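Local coordinates for globin domain-containing protein (Pseudomonas aeruginosa, PDB 1TU9) that binds heme b in a globin fold, with propanoic acid as a ligand of the iron in this crystal, and probably binds or carries oxygen as family members do, at residues Gln36-Lys40 and Leu84-Leu90; Trp94-Leu99 and Trp117-Met121. Residues are numbered along the deposited sequence.

Contact 1. Residues Gln36-Lys40 and Leu84-Leu90. With HEM (protoporphyrin IX containing Fe), chain B; EDO (1,2-ethanediol), chain D.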
loop_
_atom_site.group_PDB
_atom_site.type_symbol
_atom_site.label_atom_id
_atom_site.label_comp_id
_atom_site.label_asym_id
_atom_site.label_seq_id
_atom_site.Cartn_x
_atom_site.Cartn_y
_atom_site.Cartn_z
ATOM N N GLN A 36 0.825 5.302 16.325
ATOM C CA GLN A 36 -0.207 4.300 16.106
ATOM C C GLN A 36 0.267 3.183 15.184
ATOM O O GLN A 36 -0.104 2.025 15.366
ATOM C CB GLN A 36 -1.460 4.924 15.512
ATOM C CG GLN A 36 -2.195 5.876 16.441
ATOM C CD GLN A 36 -3.436 6.454 15.799
ATOM O OE1 GLN A 36 -4.299 5.719 15.324
ATOM N NE2 GLN A 36 -3.518 7.779 15.762
ATOM N N ILE A 37 1.066 3.531 14.186
ATOM C CA ILE A 37 1.591 2.542 13.257
ATOM C C ILE A 37 2.629 1.676 13.957
ATOM O O ILE A 37 2.606 0.461 13.836
ATOM C CB ILE A 37 2.218 3.207 12.011
ATOM C CG1 ILE A 37 1.250 4.164 11.328
ATOM C CG2 ILE A 37 2.674 2.142 11.020
ATOM C CD1 ILE A 37 -0.048 3.578 10.966
ATOM N N ARG A 38 3.531 2.312 14.694
ATOM C CA ARG A 38 4.515 1.557 15.463
ATOM C C ARG A 38 3.850 0.578 16.430
ATOM O O ARG A 38 4.286 -0.564 16.557
ATOM C CB ARG A 38 5.430 2.501 16.223
ATOM C CG ARG A 38 6.265 3.312 15.293
ATOM C CD ARG A 38 7.315 4.171 15.946
ATOM N NE ARG A 38 6.796 5.269 16.768
ATOM C CZ ARG A 38 6.495 6.489 16.331
ATOM N NH1 ARG A 38 6.556 6.803 15.049
ATOM N NH2 ARG A 38 6.095 7.407 17.199
ATOM N N ALA A 39 2.782 1.002 17.097
ATOM C CA ALA A 39 2.083 0.115 18.041
ATOM C C ALA A 39 1.465 -1.080 17.336
ATOM O O ALA A 39 1.496 -2.201 17.844
ATOM C CB ALA A 39 1.016 0.892 18.809
ATOM N N LYS A 40 0.916 -0.858 16.152
ATOM C CA LYS A 40 0.276 -1.942 15.433
ATOM C C LYS A 40 1.273 -3.021 15.016
ATOM O O LYS A 40 0.919 -4.205 14.985
ATOM C CB LYS A 40 -0.463 -1.414 14.207
ATOM C CG LYS A 40 -1.796 -0.759 14.491
ATOM C CD LYS A 40 -2.874 -1.763 14.871
ATOM C CE LYS A 40 -4.152 -1.046 15.227
ATOM N NZ LYS A 40 -5.152 -1.951 15.822
ATOM N N LEU A 84 -8.078 -6.715 12.532
ATOM C CA LEU A 84 -6.843 -6.003 12.871
ATOM C C LEU A 84 -7.114 -4.620 13.459
ATOM O O LEU A 84 -6.308 -4.092 14.229
ATOM C CB LEU A 84 -5.923 -5.868 11.652
ATOM C CG LEU A 84 -5.226 -7.164 11.204
ATOM C CD1 LEU A 84 -4.621 -7.011 9.837
ATOM C CD2 LEU A 84 -4.159 -7.576 12.211
ATOM N N ASP A 85 -8.246 -4.034 13.089
ATOM C CA ASP A 85 -8.720 -2.739 13.597
ATOM C C ASP A 85 -7.808 -1.598 13.149
ATOM O O ASP A 85 -7.134 -0.955 13.957
ATOM C CB ASP A 85 -8.930 -2.774 15.120
ATOM C CG ASP A 85 -9.646 -1.562 15.641
ATOM O OD1 ASP A 85 -10.131 -0.745 14.840
ATOM O OD2 ASP A 85 -9.785 -1.370 16.870
ATOM N N ILE A 86 -7.852 -1.322 11.849
ATOM C CA ILE A 86 -7.035 -0.287 11.226
ATOM C C ILE A 86 -7.955 0.873 10.852
ATOM O O ILE A 86 -8.740 0.775 9.920
ATOM C CB ILE A 86 -6.319 -0.835 9.973
ATOM C CG1 ILE A 86 -5.503 -2.093 10.315
ATOM C CG2 ILE A 86 -5.467 0.260 9.339
ATOM C CD1 ILE A 86 -4.553 -1.964 11.489
ATOM N N ARG A 87 -7.854 1.966 11.600
ATOM C CA ARG A 87 -8.718 3.122 11.382
ATOM C C ARG A 87 -8.470 3.726 10.003
ATOM O O ARG A 87 -7.324 3.767 9.538
ATOM C CB ARG A 87 -8.495 4.174 12.469
ATOM C CG ARG A 87 -9.086 3.756 13.794
ATOM C CD ARG A 87 -8.711 4.627 14.971
ATOM N NE ARG A 87 -8.930 3.911 16.227
ATOM C CZ ARG A 87 -8.531 4.330 17.426
ATOM N NH1 ARG A 87 -7.882 5.483 17.565
ATOM N NH2 ARG A 87 -8.785 3.587 18.497
ATOM N N PRO A 88 -9.532 4.176 9.335
ATOM C CA PRO A 88 -9.391 4.725 7.979
ATOM C C PRO A 88 -8.311 5.804 7.827
ATOM O O PRO A 88 -7.660 5.836 6.790
ATOM C CB PRO A 88 -10.790 5.280 7.689
ATOM C CG PRO A 88 -11.672 4.345 8.439
ATOM C CD PRO A 88 -10.950 4.096 9.741
ATOM N N GLU A 89 -8.091 6.633 8.841
ATOM C CA GLU A 89 -7.089 7.695 8.747
ATOM C C GLU A 89 -5.676 7.157 8.489
ATOM O O GLU A 89 -4.833 7.840 7.904
ATOM C CB GLU A 89 -7.083 8.555 10.020
ATOM C CG GLU A 89 -8.197 9.588 10.114
ATOM C CD GLU A 89 -8.131 10.411 11.396
ATOM O OE1 GLU A 89 -7.010 10.800 11.802
ATOM O OE2 GLU A 89 -9.194 10.687 12.000
ATOM N N LEU A 90 -5.401 5.933 8.913
ATOM C CA LEU A 90 -4.057 5.381 8.793
ATOM C C LEU A 90 -3.663 5.090 7.349
ATOM O O LEU A 90 -2.477 5.039 7.034
ATOM C CB LEU A 90 -3.890 4.146 9.682
ATOM C CG LEU A 90 -4.123 4.426 11.179
ATOM C CD1 LEU A 90 -3.872 3.166 11.979
ATOM C CD2 LEU A 90 -3.252 5.578 11.701
HETATM C CHA HEM B . -1.481 -7.413 7.723
HETATM C CHB HEM B . -1.847 -5.438 3.209
HETATM C CHC HEM B . -2.870 -1.255 5.204
HETATM C CHD HEM B . -1.627 -2.911 9.560
HETATM C C1A HEM B . -1.579 -7.238 6.339
HETATM C C2A HEM B . -1.527 -8.292 5.334
HETATM C C3A HEM B . -1.612 -7.762 4.112
HETATM C C4A HEM B . -1.730 -6.331 4.250
HETATM C CMA HEM B . -1.598 -8.545 2.778
HETATM C CAA HEM B . -1.405 -9.786 5.648
HETATM C CBA HEM B . -2.744 -10.470 5.335
HETATM C CGA HEM B . -3.947 -9.710 5.856
HETATM O O1A HEM B . -4.118 -9.623 7.094
HETATM O O2A HEM B . -4.762 -9.193 5.043
HETATM C C1B HEM B . -2.188 -4.124 3.323
HETATM C C2B HEM B . -2.462 -3.159 2.268
HETATM C C3B HEM B . -2.758 -1.990 2.828
HETATM C C4B HEM B . -2.656 -2.208 4.272
HETATM C CMB HEM B . -2.392 -3.457 0.751
HETATM C CAB HEM B . -3.096 -0.649 2.119
HETATM C CBB HEM B . -3.883 -0.582 1.041
HETATM C C1C HEM B . -2.541 -1.345 6.534
HETATM C C2C HEM B . -2.474 -0.209 7.396
HETATM C C3C HEM B . -2.103 -0.637 8.597
HETATM C C4C HEM B . -1.947 -2.069 8.528
HETATM C CMC HEM B . -2.783 1.221 6.946
HETATM C CAC HEM B . -1.928 0.270 9.820
HETATM C CBC HEM B . -1.033 0.022 10.765
HETATM C C1D HEM B . -1.500 -4.265 9.498
HETATM C C2D HEM B . -1.176 -5.078 10.627
HETATM C C3D HEM B . -1.114 -6.488 10.097
HETATM C C4D HEM B . -1.400 -6.398 8.675
HETATM C CMD HEM B . -0.936 -4.606 12.064
HETATM C CAD HEM B . -0.754 -7.703 10.961
HETATM C CBD HEM B . 0.764 -7.696 11.213
HETATM C CGD HEM B . 1.171 -8.816 12.154
HETATM O O1D HEM B . 0.826 -8.737 13.362
HETATM O O2D HEM B . 1.828 -9.797 11.710
HETATM N NA HEM B . -1.701 -6.069 5.618
HETATM N NB HEM B . -2.327 -3.513 4.546
HETATM N NC HEM B . -2.212 -2.482 7.237
HETATM N ND HEM B . -1.629 -5.062 8.378
HETATM FE FE HEM B . -2.006 -4.397 6.492
HETATM C C1 EDO D . -0.867 -8.129 16.375
HETATM O O1 EDO D . 0.398 -7.879 16.946
HETATM C C2 EDO D . -1.219 -7.066 15.348
HETATM O O2 EDO D . -1.385 -5.780 15.932
HETATM O O HOH W 1 -6.779 -0.011 17.089
#
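One margin of the globin heme pocket is lined here by the short helix carrying Gln36-Lys40 and the loop Leu84-Leu90, which meet beside the porphyrin. Lys40 makes the polar link: its NZ donates to the carbonyls Leu84 O and Asp85 O, both at 2.9 Å, so one ammonium gathers two successive backbone acceptors. Water 1 accepts a third bond from Lys40 NZ (2.8 Å). The carboxylate of Asp85 has its main partner elsewhere, in Tyr132. The aliphatic part of Lys40 also packs, with CD 3.8 Å from Ile86 CD1. Deeper in, Ile37 CD1 meets Leu90 CD2 at 3.8 Å, where a type I turn from Arg87 to Leu90 leads into the next helix. Heme lies against both segments: Leu84 CD1 is 3.5 Å from HEM C4D, Ile86 CG2 3.6 Å from HEM C3C, and Ile37 CD1 3.7 Å from the vinyl carbon HEM CBC. Leu84 and Ile86 also touch His79, the axial ligand of the iron. Ile37 packs against Phe30 and Leu31 of helix 22-32, while Leu84-Leu90 lies in the loop between helix 70-78 and helix 90-105.

Contact 2. Residues Trp94-Leu99 and Trp117-Met121. With HEM (protoporphyrin IX containing Fe), chain B; PPI (propanoic acid), chain C.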
loop_
_atom_site.group_PDB
_atom_site.type_symbol
_atom_site.label_atom_id
_atom_site.label_comp_id
_atom_site.label_asym_id
_atom_site.label_seq_id
_atom_site.Cartn_x
_atom_site.Cartn_y
_atom_site.Cartn_z
ATOM N N TRP A 94 -0.133 5.404 5.102
ATOM C CA TRP A 94 0.368 4.312 4.275
ATOM C C TRP A 94 0.690 4.822 2.873
ATOM O O TRP A 94 1.771 4.580 2.332
ATOM C CB TRP A 94 -0.697 3.210 4.234
ATOM C CG TRP A 94 -0.322 1.960 3.492
ATOM C CD1 TRP A 94 0.195 0.815 4.022
ATOM C CD2 TRP A 94 -0.470 1.700 2.086
ATOM N NE1 TRP A 94 0.404 -0.120 3.037
ATOM C CE2 TRP A 94 0.011 0.403 1.836
ATOM C CE3 TRP A 94 -0.940 2.444 1.002
ATOM C CZ2 TRP A 94 0.022 -0.165 0.563
ATOM C CZ3 TRP A 94 -0.933 1.872 -0.261
ATOM C CH2 TRP A 94 -0.461 0.585 -0.469
ATOM N N LEU A 95 -0.233 5.574 2.297
ATOM C CA LEU A 95 -0.049 6.054 0.939
ATOM C C LEU A 95 1.077 7.075 0.871
ATOM O O LEU A 95 1.885 7.054 -0.060
ATOM C CB LEU A 95 -1.363 6.613 0.375
ATOM C CG LEU A 95 -1.331 6.990 -1.110
ATOM C CD1 LEU A 95 -0.919 5.807 -1.980
ATOM C CD2 LEU A 95 -2.720 7.478 -1.494
ATOM N N ASP A 96 1.167 7.959 1.851
ATOM C CA ASP A 96 2.270 8.914 1.878
ATOM C C ASP A 96 3.627 8.194 1.941
ATOM O O ASP A 96 4.573 8.587 1.273
ATOM C CB ASP A 96 2.187 9.856 3.080
ATOM C CG ASP A 96 1.052 10.839 3.011
ATOM O OD1 ASP A 96 0.492 11.074 1.931
ATOM O OD2 ASP A 96 0.694 11.441 4.042
ATOM N N ALA A 97 3.723 7.146 2.752
ATOM C CA ALA A 97 4.971 6.410 2.907
ATOM C C ALA A 97 5.327 5.695 1.604
ATOM O O ALA A 97 6.502 5.659 1.197
ATOM C CB ALA A 97 4.853 5.422 4.056
ATOM N N LEU A 98 4.322 5.156 0.935
ATOM C CA LEU A 98 4.513 4.516 -0.355
ATOM C C LEU A 98 5.031 5.495 -1.391
ATOM O O LEU A 98 5.995 5.202 -2.107
ATOM C CB LEU A 98 3.215 3.858 -0.827
ATOM C CG LEU A 98 3.289 3.145 -2.184
ATOM C CD1 LEU A 98 4.330 2.045 -2.214
ATOM C CD2 LEU A 98 1.918 2.581 -2.538
ATOM N N LEU A 99 4.418 6.661 -1.473
ATOM C CA LEU A 99 4.854 7.656 -2.433
ATOM C C LEU A 99 6.287 8.114 -2.185
ATOM O O LEU A 99 7.038 8.350 -3.137
ATOM C CB LEU A 99 3.878 8.832 -2.461
ATOM C CG LEU A 99 2.712 8.648 -3.437
ATOM C CD1 LEU A 99 3.238 8.772 -4.855
ATOM C CD2 LEU A 99 1.949 7.326 -3.307
ATOM N N TRP A 117 -0.019 6.508 -9.022
ATOM C CA TRP A 117 -0.000 5.720 -7.792
ATOM C C TRP A 117 -1.150 6.118 -6.872
ATOM O O TRP A 117 -1.834 5.261 -6.326
ATOM C CB TRP A 117 1.328 5.886 -7.051
ATOM C CG TRP A 117 2.416 4.963 -7.499
ATOM C CD1 TRP A 117 3.473 5.251 -8.307
ATOM C CD2 TRP A 117 2.549 3.586 -7.147
ATOM N NE1 TRP A 117 4.258 4.136 -8.469
ATOM C CE2 TRP A 117 3.711 3.098 -7.761
ATOM C CE3 TRP A 117 1.802 2.713 -6.349
ATOM C CZ2 TRP A 117 4.149 1.792 -7.596
ATOM C CZ3 TRP A 117 2.221 1.415 -6.202
ATOM C CH2 TRP A 117 3.396 0.966 -6.816
ATOM N N ARG A 118 -1.355 7.408 -6.678
ATOM C CA ARG A 118 -2.418 7.862 -5.782
ATOM C C ARG A 118 -3.791 7.431 -6.273
ATOM O O ARG A 118 -4.634 7.000 -5.489
ATOM C CB ARG A 118 -2.311 9.373 -5.543
ATOM C CG ARG A 118 -1.134 9.690 -4.622
ATOM C CD ARG A 118 -1.058 11.110 -4.088
ATOM N NE ARG A 118 -0.002 11.246 -3.087
ATOM C CZ ARG A 118 -0.142 10.974 -1.784
ATOM N NH1 ARG A 118 -1.307 10.579 -1.280
ATOM N NH2 ARG A 118 0.900 11.107 -0.980
ATOM N N ASP A 119 -4.003 7.508 -7.579
ATOM C CA ASP A 119 -5.278 7.138 -8.195
ATOM C C ASP A 119 -5.504 5.630 -8.101
ATOM O O ASP A 119 -6.545 5.169 -7.612
ATOM C CB ASP A 119 -5.232 7.641 -9.643
ATOM C CG ASP A 119 -6.486 7.404 -10.427
ATOM O OD1 ASP A 119 -7.418 6.672 -10.004
ATOM O OD2 ASP A 119 -6.562 7.910 -11.559
ATOM N N VAL A 120 -4.513 4.858 -8.536
ATOM C CA VAL A 120 -4.634 3.412 -8.583
ATOM C C VAL A 120 -4.732 2.816 -7.173
ATOM O O VAL A 120 -5.576 1.968 -6.912
ATOM C CB VAL A 120 -3.489 2.773 -9.404
ATOM C CG1 VAL A 120 -3.452 1.259 -9.245
ATOM C CG2 VAL A 120 -3.631 3.174 -10.873
ATOM N N MET A 121 -3.872 3.240 -6.259
ATOM C CA MET A 121 -3.975 2.742 -4.885
ATOM C C MET A 121 -5.248 3.229 -4.205
ATOM O O MET A 121 -5.854 2.479 -3.442
ATOM C CB MET A 121 -2.771 3.154 -4.043
ATOM C CG MET A 121 -1.443 2.607 -4.531
ATOM S SD MET A 121 -1.245 0.817 -4.286
ATOM C CE MET A 121 -1.609 0.219 -5.898
HETATM C CHA HEM B . -1.481 -7.413 7.723
HETATM C CHB HEM B . -1.847 -5.438 3.209
HETATM C CHC HEM B . -2.870 -1.255 5.204
HETATM C CHD HEM B . -1.627 -2.911 9.560
HETATM C C1A HEM B . -1.579 -7.238 6.339
HETATM C C2A HEM B . -1.527 -8.292 5.334
HETATM C C3A HEM B . -1.612 -7.762 4.112
HETATM C C4A HEM B . -1.730 -6.331 4.250
HETATM C CMA HEM B . -1.598 -8.545 2.778
HETATM C CAA HEM B . -1.405 -9.786 5.648
HETATM C CBA HEM B . -2.744 -10.470 5.335
HETATM C CGA HEM B . -3.947 -9.710 5.856
HETATM O O1A HEM B . -4.118 -9.623 7.094
HETATM O O2A HEM B . -4.762 -9.193 5.043
HETATM C C1B HEM B . -2.188 -4.124 3.323
HETATM C C2B HEM B . -2.462 -3.159 2.268
HETATM C C3B HEM B . -2.758 -1.990 2.828
HETATM C C4B HEM B . -2.656 -2.208 4.272
HETATM C CMB HEM B . -2.392 -3.457 0.751
HETATM C CAB HEM B . -3.096 -0.649 2.119
HETATM C CBB HEM B . -3.883 -0.582 1.041
HETATM C C1C HEM B . -2.541 -1.345 6.534
HETATM C C2C HEM B . -2.474 -0.209 7.396
HETATM C C3C HEM B . -2.103 -0.637 8.597
HETATM C C4C HEM B . -1.947 -2.069 8.528
HETATM C CMC HEM B . -2.783 1.221 6.946
HETATM C CAC HEM B . -1.928 0.270 9.820
HETATM C CBC HEM B . -1.033 0.022 10.765
HETATM C C1D HEM B . -1.500 -4.265 9.498
HETATM C C2D HEM B . -1.176 -5.078 10.627
HETATM C C3D HEM B . -1.114 -6.488 10.097
HETATM C C4D HEM B . -1.400 -6.398 8.675
HETATM C CMD HEM B . -0.936 -4.606 12.064
HETATM C CAD HEM B . -0.754 -7.703 10.961
HETATM C CBD HEM B . 0.764 -7.696 11.213
HETATM C CGD HEM B . 1.171 -8.816 12.154
HETATM O O1D HEM B . 0.826 -8.737 13.362
HETATM O O2D HEM B . 1.828 -9.797 11.710
HETATM N NA HEM B . -1.701 -6.069 5.618
HETATM N NB HEM B . -2.327 -3.513 4.546
HETATM N NC HEM B . -2.212 -2.482 7.237
HETATM N ND HEM B . -1.629 -5.062 8.378
HETATM FE FE HEM B . -2.006 -4.397 6.492
HETATM C C1 PPI C . 0.743 -3.824 6.160
HETATM C C2 PPI C . 0.502 -2.494 5.551
HETATM C C3 PPI C . 1.824 -1.897 5.309
HETATM O O1 PPI C . -0.146 -4.537 6.504
HETATM O O2 PPI C . 2.004 -4.240 6.366
HETATM O O HOH W 2 -2.410 9.962 1.469
#
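Two long helices of the globin fold, 90-105 and 111-130, pack here beside the heme; their segments Trp94-Leu99 and Trp117-Met121 run roughly antiparallel, at 138° with axes 10.9 Å apart at closest approach. Apolar contacts form the body of the interface. Leu98 CD2 touches both Trp117 CE3 (3.8 Å) and Met121 CG (3.9 Å), Leu95 CD1 touches Met121 CB at 3.8 Å, and Leu99 CD2 reaches Trp117 CB at 4.1 Å. The indole nitrogen of Trp117 turns to Ser12 of helix 5-17, while Met121 also packs on Leu60 and Val61 of helix 46-64. A Met-aromatic contact lies nearer the heme: Met121 SD sits at the edge of the Trp94 six-membered ring, 5.2 Å from its centroid and 3.9 Å from Trp94 CH2. The vinyl carbon HEM CAB covers one face of the same indole, 3.3 Å from Trp94 CE2, and Trp94 NE1 is 3.2 Å from C3 of the propanoic acid whose O1 binds the iron, so this residue joins the helix pair to the ligand pocket. The charged pair across the interface lies on its outer side. Arg118 lays its guanidinium over Leu99, with Leu99 CD2 over one face, and forms a salt bridge from NH2 to Asp96 OD1 at 2.9 Å; water 2 closes the bridge, donating to Asp96 OD1 at 3.1 Å and accepting from Arg118 NH1 at 3.0 Å.

In the fold
Contact 1 lies toward the outside of the globin, its centre about 13 Å from the centre of the chain, whereas contact 2 is a buried helix pair with its centre about 6 Å from that point; the two contact centres are 16 Å apart. The loop of contact 1 runs on into helix 90-105, which supplies Trp94-Leu99 to contact 2, and the heme touches both. The chemistry follows the place: 36-40 and 84-90 bury 315 Å² through a lysine bonded to two backbone carbonyls together with an apolar Ile37-Leu90 contact, while 94-99 and 117-121 bury 405 Å², with leucine, tryptophan and methionine packing the inside and Arg118 covering the outer side with its salt bridge to Asp96.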